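Local coordinates for cellulosomal scaffoldin (Acetivibrio cellulolyticus, PDB 4WI0), which is a scaffoldin that probably also hydrolyses cellulose, here represented by its C-terminal X-module and dockerin, the calcium-binding part that docks onto a type II cohesin, at residues K48-A52 / G53-V57. The protein carries 1 engineered substitution. Residues are numbered along the deposited sequence; the frame is centred on the assembly and turned at random.
Sequences KDVAA and GTYTV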
ATOM      1  N   LYS B  48      31.511  17.850   5.977  1.00 28.41           N
ATOM      2  CA  LYS B  48      32.788  18.507   5.740  1.00 30.34           C
ATOM      3  C   LYS B  48      33.827  18.091   6.768  1.00 30.25           C
ATOM      4  O   LYS B  48      33.491  17.487   7.782  1.00 29.57           O
ATOM      5  CB  LYS B  48      32.605  20.022   5.803  1.00 32.84           C
ATOM      6  CG  LYS B  48      31.618  20.570   4.781  1.00 34.62           C
ATOM      7  CD  LYS B  48      31.352  22.049   5.004  1.00 37.89           C
ATOM      8  CE  LYS B  48      30.419  22.605   3.941  1.00 40.20           C
ATOM      9  NZ  LYS B  48      30.092  24.040   4.177  1.00 43.85           N
ATOM     10  N   ASP B  49      35.085  18.431   6.490  1.00 31.81           N
ATOM     11  CA  ASP B  49      36.213  18.209   7.412  1.00 32.64           C
ATOM     12  C   ASP B  49      36.402  16.747   7.815  1.00 30.83           C
ATOM     13  O   ASP B  49      36.790  16.452   8.947  1.00 31.81           O
ATOM     14  CB  ASP B  49      36.076  19.080   8.673  1.00 35.09           C
ATOM     15  CG  ASP B  49      36.025  20.572   8.366  1.00 37.38           C
ATOM     16  OD1 ASP B  49      36.609  21.017   7.354  1.00 38.32           O
ATOM     17  OD2 ASP B  49      35.402  21.309   9.160  1.00 40.37           O
ATOM     18  N   VAL B  50      36.134  15.831   6.890  1.00 29.09           N
ATOM     19  CA  VAL B  50      36.293  14.406   7.173  1.00 27.83           C
ATOM     20  C   VAL B  50      37.753  14.024   6.952  1.00 27.79           C
ATOM     21  O   VAL B  50      38.344  14.366   5.923  1.00 28.21           O
ATOM     22  CB  VAL B  50      35.379  13.532   6.295  1.00 26.19           C
ATOM     23  CG1 VAL B  50      35.587  12.056   6.604  1.00 25.48           C
ATOM     24  CG2 VAL B  50      33.922  13.913   6.499  1.00 26.55           C
ATOM     25  N   ALA B  51      38.327  13.317   7.920  1.00 27.59           N
ATOM     26  CA  ALA B  51      39.702  12.844   7.812  1.00 27.70           C
ATOM     27  C   ALA B  51      39.768  11.671   6.846  1.00 26.83           C
ATOM     28  O   ALA B  51      38.862  10.835   6.800  1.00 25.97           O
ATOM     29  CB  ALA B  51      40.242  12.435   9.176  1.00 28.49           C
ATOM     30  N   ALA B  52      40.850  11.632   6.072  1.00 27.45           N
ATOM     31  CA  ALA B  52      41.133  10.537   5.159  1.00 26.62           C
ATOM     32  C   ALA B  52      41.240   9.230   5.936  1.00 26.20           C
ATOM     33  O   ALA B  52      41.804   9.198   7.026  1.00 26.49           O
ATOM     34  CB  ALA B  52      42.428  10.808   4.409  1.00 27.46           C
ATOM     35  N   GLY B  53      40.700   8.160   5.364  1.00 25.43           N
ATOM     36  CA  GLY B  53      40.585   6.872   6.048  1.00 25.09           C
ATOM     37  C   GLY B  53      39.447   6.052   5.469  1.00 24.14           C
ATOM     38  O   GLY B  53      38.790   6.478   4.522  1.00 23.31           O
ATOM     39  N   THR B  54      39.218   4.875   6.045  1.00 24.20           N
ATOM     40  CA  THR B  54      38.177   3.959   5.589  1.00 23.84           C
ATOM     41  C   THR B  54      37.130   3.765   6.679  1.00 23.45           C
ATOM     42  O   THR B  54      37.478   3.468   7.830  1.00 23.63           O
ATOM     43  CB  THR B  54      38.756   2.577   5.230  1.00 24.81           C
ATOM     44  OG1 THR B  54      39.843   2.729   4.306  1.00 26.26           O
ATOM     45  CG2 THR B  54      37.691   1.692   4.605  1.00 24.81           C
ATOM     46  N   TYR B  55      35.857   3.888   6.296  1.00 22.04           N
ATOM     47  CA  TYR B  55      34.752   3.985   7.241  1.00 21.50           C
ATOM     48  C   TYR B  55      33.551   3.150   6.845  1.00 20.95           C
ATOM     49  O   TYR B  55      33.354   2.810   5.676  1.00 21.14           O
ATOM     50  CB  TYR B  55      34.256   5.441   7.341  1.00 20.99           C
ATOM     51  CG  TYR B  55      35.304   6.457   7.716  1.00 21.48           C
ATOM     52  CD1 TYR B  55      35.670   6.657   9.045  1.00 22.32           C
ATOM     53  CD2 TYR B  55      35.921   7.236   6.741  1.00 21.63           C
ATOM     54  CE1 TYR B  55      36.633   7.596   9.393  1.00 23.12           C
ATOM     55  CE2 TYR B  55      36.888   8.178   7.078  1.00 22.13           C
ATOM     56  CZ  TYR B  55      37.236   8.357   8.401  1.00 22.87           C
ATOM     57  OH  TYR B  55      38.191   9.288   8.731  1.00 23.80           O
ATOM     58  N   THR B  56      32.736   2.850   7.846  1.00 20.88           N
ATOM     59  CA  THR B  56      31.371   2.422   7.635  1.00 20.26           C
ATOM     60  C   THR B  56      30.502   3.672   7.687  1.00 19.53           C
ATOM     61  O   THR B  56      30.661   4.488   8.585  1.00 19.92           O
ATOM     62  CB  THR B  56      30.935   1.429   8.721  1.00 20.89           C
ATOM     63  OG1 THR B  56      31.799   0.290   8.676  1.00 21.66           O
ATOM     64  CG2 THR B  56      29.500   0.980   8.503  1.00 20.31           C
ATOM     65  N   VAL B  57      29.609   3.835   6.713  1.00 19.17           N
ATOM     66  CA  VAL B  57      28.643   4.936   6.725  1.00 19.01           C
ATOM     67  C   VAL B  57      27.271   4.381   7.104  1.00 19.02           C
ATOM     68  O   VAL B  57      26.829   3.394   6.519  1.00 18.45           O
ATOM     69  CB  VAL B  57      28.596   5.647   5.359  1.00 18.97           C
ATOM     70  CG1 VAL B  57      27.546   6.747   5.354  1.00 19.16           C
ATOM     71  CG2 VAL B  57      29.965   6.247   5.046  1.00 19.57           C
TER
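With CG turned anti to its carbonyl carbon (chi1 -56°) and the ring plane turned nearly square to the plane of CA, CB and CG (chi2 -82°), Y55 reaches back toward the chain just before its own strand, while V50 sets CG1 anti to the backbone N (chi1 179°) and meets it from the other side of the bend. The phenol OH donates a short hydrogen bond to A51 O, 2.6 Å away. That oxygen lies at the ring edge, in its plane, whereas the hydroxyl stands well above the carbonyl plane of A51 instead of along a lone pair. Fixed at its hydroxyl end, the ring spans the mouth of the bend between 50 and 53, a local side-chain-to-backbone tie across four residues. V50 CG1 comes in obliquely to Y55 CE2 at 4.1 Å, the two side chains running past each other in opposite directions, and A51 CB lies 3.8 Å from Y55 OH. The bend links the two sheets of this transthyretin-like beta-sandwich, the X-module: V50 ends edge strand 44-50, pairing with T2 at a G1 bulge, Y55 pairs with V72 in strand 67-74, and both side chains rest on I30 of strand 27-31.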